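Long-range contact in phage tail sheath protein (Desulfitobacterium hafniense, PDB 3HXL), which probably assembles into the contractile sheath around the tail tube of a myovirus-type phage or related prophage particle: residues G352-Y365 against L378-L390. Numbering follows the deposited sequence.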
loop_
_atom_site.group_PDB
_atom_site.type_symbol
_atom_site.label_atom_id
_atom_site.label_comp_id
_atom_site.label_asym_id
_atom_site.label_seq_id
_atom_site.Cartn_x
_atom_site.Cartn_y
_atom_site.Cartn_z
ATOM N N GLY A 352 3.650 -11.168 12.220
ATOM C CA GLY A 352 2.328 -11.723 12.472
ATOM C C GLY A 352 2.157 -12.046 13.944
ATOM O O GLY A 352 1.113 -11.772 14.542
ATOM N N ILE A 353 3.189 -12.640 14.533
ATOM C CA ILE A 353 3.155 -12.985 15.949
ATOM C C ILE A 353 3.000 -11.705 16.754
ATOM O O ILE A 353 2.175 -11.623 17.668
ATOM C CB ILE A 353 4.448 -13.701 16.377
ATOM C CG1 ILE A 353 4.470 -15.118 15.794
ATOM C CG2 ILE A 353 4.552 -13.742 17.899
ATOM C CD1 ILE A 353 5.756 -15.873 16.070
ATOM N N ASN A 354 3.797 -10.702 16.406
ATOM C CA ASN A 354 3.741 -9.421 17.100
ATOM C C ASN A 354 2.367 -8.775 16.990
ATOM O O ASN A 354 1.678 -8.588 17.987
ATOM C CB ASN A 354 4.762 -8.446 16.521
ATOM C CG ASN A 354 4.764 -7.118 17.253
ATOM O OD1 ASN A 354 5.509 -6.929 18.212
ATOM N ND2 ASN A 354 3.906 -6.203 16.821
ATOM N N ASN A 355 1.987 -8.427 15.763
ATOM C CA ASN A 355 0.708 -7.777 15.511
ATOM C C ASN A 355 -0.485 -8.556 16.053
ATOM O O ASN A 355 -1.365 -7.976 16.688
ATOM C CB ASN A 355 0.539 -7.522 14.014
ATOM C CG ASN A 355 1.525 -6.492 13.484
ATOM O OD1 ASN A 355 1.722 -6.370 12.269
ATOM N ND2 ASN A 355 2.143 -5.737 14.391
ATOM N N ASP A 356 -0.528 -9.861 15.805
ATOM C CA ASP A 356 -1.639 -10.662 16.304
ATOM C C ASP A 356 -1.688 -10.649 17.828
ATOM O O ASP A 356 -2.735 -10.374 18.416
ATOM C CB ASP A 356 -1.553 -12.103 15.789
ATOM C CG ASP A 356 -1.724 -12.195 14.278
ATOM O OD1 ASP A 356 -2.357 -11.291 13.693
ATOM O OD2 ASP A 356 -1.238 -13.177 13.679
ATOM N N PHE A 357 -0.562 -10.941 18.473
ATOM C CA PHE A 357 -0.512 -10.942 19.931
ATOM C C PHE A 357 -1.017 -9.624 20.502
ATOM O O PHE A 357 -1.886 -9.611 21.375
ATOM C CB PHE A 357 0.918 -11.189 20.420
ATOM C CG PHE A 357 1.294 -12.646 20.492
ATOM C CD1 PHE A 357 0.565 -13.609 19.792
ATOM C CD2 PHE A 357 2.396 -13.050 21.231
ATOM C CE1 PHE A 357 0.933 -14.950 19.832
ATOM C CE2 PHE A 357 2.775 -14.388 21.277
ATOM C CZ PHE A 357 2.039 -15.341 20.574
ATOM N N VAL A 358 -0.460 -8.517 20.018
ATOM C CA VAL A 358 -0.866 -7.198 20.485
ATOM C C VAL A 358 -2.381 -7.043 20.369
ATOM O O VAL A 358 -3.027 -6.491 21.259
ATOM C CB VAL A 358 -0.184 -6.071 19.669
ATOM C CG1 VAL A 358 -0.793 -4.722 20.038
ATOM C CG2 VAL A 358 1.312 -6.055 19.954
ATOM N N ARG A 359 -2.942 -7.549 19.275
ATOM C CA ARG A 359 -4.378 -7.463 19.035
ATOM C C ARG A 359 -5.177 -8.379 19.966
ATOM O O ARG A 359 -6.162 -7.954 20.571
ATOM C CB ARG A 359 -4.674 -7.800 17.568
ATOM C CG ARG A 359 -6.147 -7.819 17.195
ATOM C CD ARG A 359 -6.320 -7.904 15.681
ATOM N NE ARG A 359 -5.666 -9.081 15.113
ATOM C CZ ARG A 359 -6.073 -10.331 15.307
ATOM N NH1 ARG A 359 -7.139 -10.573 16.057
ATOM N NH2 ARG A 359 -5.412 -11.339 14.753
ATOM N N ILE A 360 -4.743 -9.628 20.086
ATOM C CA ILE A 360 -5.422 -10.601 20.937
ATOM C C ILE A 360 -5.409 -10.217 22.412
ATOM O O ILE A 360 -6.428 -10.316 23.095
ATOM C CB ILE A 360 -4.782 -11.996 20.803
ATOM C CG1 ILE A 360 -4.817 -12.440 19.341
ATOM C CG2 ILE A 360 -5.506 -12.996 21.690
ATOM C CD1 ILE A 360 -6.196 -12.396 18.720
ATOM N N PHE A 361 -4.254 -9.787 22.906
ATOM C CA PHE A 361 -4.136 -9.407 24.306
ATOM C C PHE A 361 -4.903 -8.131 24.630
ATOM O O PHE A 361 -5.597 -8.060 25.641
ATOM C CB PHE A 361 -2.667 -9.213 24.694
ATOM C CG PHE A 361 -1.794 -10.395 24.388
ATOM C CD1 PHE A 361 -2.309 -11.688 24.413
ATOM C CD2 PHE A 361 -0.445 -10.215 24.096
ATOM C CE1 PHE A 361 -1.495 -12.784 24.144
ATOM C CE2 PHE A 361 0.377 -11.300 23.828
ATOM C CZ PHE A 361 -0.148 -12.589 23.854
ATOM N N SER A 362 -4.774 -7.126 23.771
ATOM C CA SER A 362 -5.439 -5.848 23.979
ATOM C C SER A 362 -6.956 -5.925 23.866
ATOM O O SER A 362 -7.669 -5.074 24.403
ATOM C CB SER A 362 -4.916 -4.812 22.979
ATOM O OG SER A 362 -3.523 -4.607 23.136
ATOM N N LYS A 363 -7.452 -6.943 23.173
ATOM C CA LYS A 363 -8.890 -7.095 22.989
ATOM C C LYS A 363 -9.564 -8.052 23.968
ATOM O O LYS A 363 -10.530 -7.686 24.637
ATOM C CB LYS A 363 -9.189 -7.550 21.557
ATOM C CG LYS A 363 -8.973 -6.481 20.496
ATOM C CD LYS A 363 -10.044 -5.400 20.563
ATOM C CE LYS A 363 -11.422 -5.961 20.235
ATOM N NZ LYS A 363 -12.473 -4.904 20.242
ATOM N N PHE A 364 -9.051 -9.272 24.057
ATOM C CA PHE A 364 -9.646 -10.274 24.928
ATOM C C PHE A 364 -9.045 -10.357 26.330
ATOM O O PHE A 364 -9.527 -11.115 27.172
ATOM C CB PHE A 364 -9.576 -11.639 24.242
ATOM C CG PHE A 364 -10.031 -11.616 22.808
ATOM C CD1 PHE A 364 -11.324 -11.219 22.481
ATOM C CD2 PHE A 364 -9.160 -11.970 21.783
ATOM C CE1 PHE A 364 -11.743 -11.175 21.153
ATOM C CE2 PHE A 364 -9.570 -11.931 20.451
ATOM C CZ PHE A 364 -10.864 -11.532 20.136
ATOM N N TYR A 365 -7.997 -9.580 26.584
ATOM C CA TYR A 365 -7.360 -9.587 27.895
ATOM C C TYR A 365 -7.179 -8.182 28.457
ATOM O O TYR A 365 -7.240 -7.978 29.670
ATOM C CB TYR A 365 -6.002 -10.292 27.824
ATOM C CG TYR A 365 -6.095 -11.787 27.614
ATOM C CD1 TYR A 365 -6.496 -12.320 26.389
ATOM C CD2 TYR A 365 -5.792 -12.670 28.648
ATOM C CE1 TYR A 365 -6.595 -13.699 26.202
ATOM C CE2 TYR A 365 -5.886 -14.048 28.471
ATOM C CZ TYR A 365 -6.288 -14.554 27.247
ATOM O OH TYR A 365 -6.384 -15.914 27.070
ATOM N N LEU A 378 -4.472 -19.312 31.236
ATOM C CA LEU A 378 -5.383 -19.069 30.126
ATOM C C LEU A 378 -4.681 -18.373 28.964
ATOM O O LEU A 378 -4.933 -18.680 27.796
ATOM C CB LEU A 378 -6.569 -18.227 30.599
ATOM C CG LEU A 378 -7.716 -18.036 29.604
ATOM C CD1 LEU A 378 -8.235 -19.388 29.126
ATOM C CD2 LEU A 378 -8.822 -17.242 30.270
ATOM N N LEU A 379 -3.803 -17.435 29.295
ATOM C CA LEU A 379 -3.056 -16.698 28.288
ATOM C C LEU A 379 -2.113 -17.671 27.581
ATOM O O LEU A 379 -1.945 -17.626 26.361
ATOM C CB LEU A 379 -2.254 -15.584 28.958
ATOM C CG LEU A 379 -2.005 -14.319 28.136
ATOM C CD1 LEU A 379 -1.269 -13.303 28.993
ATOM C CD2 LEU A 379 -1.207 -14.657 26.893
ATOM N N LYS A 380 -1.505 -18.552 28.366
ATOM C CA LYS A 380 -0.582 -19.549 27.846
ATOM C C LYS A 380 -1.293 -20.477 26.866
ATOM O O LYS A 380 -0.755 -20.820 25.810
ATOM C CB LYS A 380 0.002 -20.366 29.000
ATOM C CG LYS A 380 0.945 -21.481 28.578
ATOM C CD LYS A 380 1.521 -22.187 29.795
ATOM C CE LYS A 380 2.518 -23.259 29.400
ATOM N NZ LYS A 380 3.125 -23.908 30.593
ATOM N N SER A 381 -2.507 -20.880 27.225
ATOM C CA SER A 381 -3.300 -21.770 26.385
ATOM C C SER A 381 -3.651 -21.113 25.055
ATOM O O SER A 381 -3.598 -21.752 24.004
ATOM C CB SER A 381 -4.588 -22.172 27.110
ATOM O OG SER A 381 -5.442 -22.918 26.256
ATOM N N GLU A 382 -4.014 -19.837 25.099
ATOM C CA GLU A 382 -4.375 -19.137 23.876
ATOM C C GLU A 382 -3.177 -18.959 22.947
ATOM O O GLU A 382 -3.323 -18.994 21.726
ATOM C CB GLU A 382 -5.005 -17.781 24.205
ATOM C CG GLU A 382 -6.337 -17.902 24.935
ATOM C CD GLU A 382 -7.362 -18.721 24.160
ATOM O OE1 GLU A 382 -7.800 -18.263 23.081
ATOM O OE2 GLU A 382 -7.723 -19.824 24.627
ATOM N N CYS A 383 -1.994 -18.780 23.524
ATOM C CA CYS A 383 -0.791 -18.614 22.718
ATOM C C CYS A 383 -0.387 -19.939 22.089
ATOM O O CYS A 383 0.031 -19.988 20.932
ATOM C CB CYS A 383 0.344 -18.056 23.575
ATOM S SG CYS A 383 0.038 -16.351 24.092
ATOM N N ILE A 384 -0.511 -21.014 22.860
ATOM C CA ILE A 384 -0.177 -22.335 22.357
ATOM C C ILE A 384 -1.074 -22.637 21.168
ATOM O O ILE A 384 -0.605 -23.086 20.123
ATOM C CB ILE A 384 -0.382 -23.405 23.440
ATOM C CG1 ILE A 384 0.647 -23.206 24.554
ATOM C CG2 ILE A 384 -0.263 -24.798 22.840
ATOM C CD1 ILE A 384 2.074 -23.372 24.101
ATOM N N ASN A 385 -2.368 -22.382 21.323
ATOM C CA ASN A 385 -3.301 -22.633 20.234
ATOM C C ASN A 385 -2.919 -21.811 19.015
ATOM O O ASN A 385 -3.026 -22.283 17.883
ATOM C CB ASN A 385 -4.725 -22.299 20.660
ATOM C CG ASN A 385 -5.232 -23.229 21.740
ATOM O OD1 ASN A 385 -4.980 -24.435 21.698
ATOM N ND2 ASN A 385 -5.956 -22.681 22.707
ATOM N N TYR A 386 -2.473 -20.581 19.255
ATOM C CA TYR A 386 -2.067 -19.700 18.167
ATOM C C TYR A 386 -0.852 -20.288 17.458
ATOM O O TYR A 386 -0.814 -20.365 16.230
ATOM C CB TYR A 386 -1.708 -18.312 18.705
ATOM C CG TYR A 386 -1.161 -17.378 17.645
ATOM C CD1 TYR A 386 -2.012 -16.581 16.878
ATOM C CD2 TYR A 386 0.208 -17.322 17.380
ATOM C CE1 TYR A 386 -1.510 -15.751 15.874
ATOM C CE2 TYR A 386 0.718 -16.501 16.381
ATOM C CZ TYR A 386 -0.141 -15.721 15.632
ATOM O OH TYR A 386 0.367 -14.918 14.632
HETATM N N MSE A 387 0.144 -20.697 18.236
HETATM C CA MSE A 387 1.351 -21.259 17.655
HETATM C C MSE A 387 1.047 -22.545 16.897
HETATM O O MSE A 387 1.650 -22.814 15.858
HETATM C CB MSE A 387 2.395 -21.506 18.742
HETATM C CG MSE A 387 2.889 -20.229 19.420
HETATM SE SE MSE A 387 3.760 -18.987 18.181
HETATM C CE MSE A 387 5.416 -19.945 17.937
ATOM N N ASN A 388 0.106 -23.339 17.404
ATOM C CA ASN A 388 -0.254 -24.578 16.726
ATOM C C ASN A 388 -0.884 -24.269 15.372
ATOM O O ASN A 388 -0.694 -25.011 14.408
ATOM C CB ASN A 388 -1.212 -25.413 17.582
ATOM C CG ASN A 388 -0.499 -26.119 18.718
ATOM O OD1 ASN A 388 0.636 -26.578 18.559
ATOM N ND2 ASN A 388 -1.160 -26.226 19.864
ATOM N N THR A 389 -1.626 -23.169 15.299
ATOM C CA THR A 389 -2.264 -22.763 14.052
ATOM C C THR A 389 -1.206 -22.382 13.016
ATOM O O THR A 389 -1.363 -22.656 11.823
ATOM C CB THR A 389 -3.208 -21.567 14.275
ATOM O OG1 THR A 389 -4.230 -21.939 15.204
ATOM C CG2 THR A 389 -3.856 -21.139 12.966
ATOM N N LEU A 390 -0.129 -21.747 13.474
ATOM C CA LEU A 390 0.952 -21.356 12.574
ATOM C C LEU A 390 1.651 -22.600 12.047
ATOM O O LEU A 390 2.069 -22.651 10.891
ATOM C CB LEU A 390 1.975 -20.470 13.298
ATOM C CG LEU A 390 1.601 -19.006 13.533
ATOM C CD1 LEU A 390 2.718 -18.300 14.292
ATOM C CD2 LEU A 390 1.375 -18.325 12.187
#
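The ring of F357 is covered on both faces: I353 CG2, from one turn earlier in its own helix, lies over the centre of one, and C383 SG stands over the other, 4.6 Å from the ring centroid. One edge of the same ring goes into Y386, with CE1 of F357 3.5 Å from CD2 of Y386. This is a T-shaped pair, the two planes turned 68° apart. The tyrosine ring thus takes F357 on a face, while D356 OD2 and I353 CG1 come up at its rim. Y386 is a knob in a hole formed by G352, I353, D356 and F357. Its CG stands anti to the backbone N (chi1 175°), which carries the ring across the gap, and its hydroxyl donates a short 2.6 Å bond from OH to OD2 of D356, on the anti lone pair. The other oxygen of D356, OD1, is met from above the carboxylate plane by R359 NH2 in a salt bridge, so both oxygens are held and the carboxylate is probably kept charged.

The same C383 SG meets F361, one turn beyond F357, but at the ring edge, 3.8 Å from CZ of F361, whose CE1 also touches L379 CD2. Y365 closes this end, its ring lying against L379 and its OH making a weak 3.2 Å bond to L378 O. At the other end, I353 CG1 packs on L390 CD1.

The axes of the two helical segments, within helices 344-364 and 373-392 of the sheath C-terminal domain, run roughly antiparallel, at 145°, and pass 11.9 Å apart at their closest. Strands 415-422 and 431-438 both pack on F361 and L379, the latter strand also on F357; C383 additionally meets strand 405-408, and L30 of a loop touches Y386 and L390.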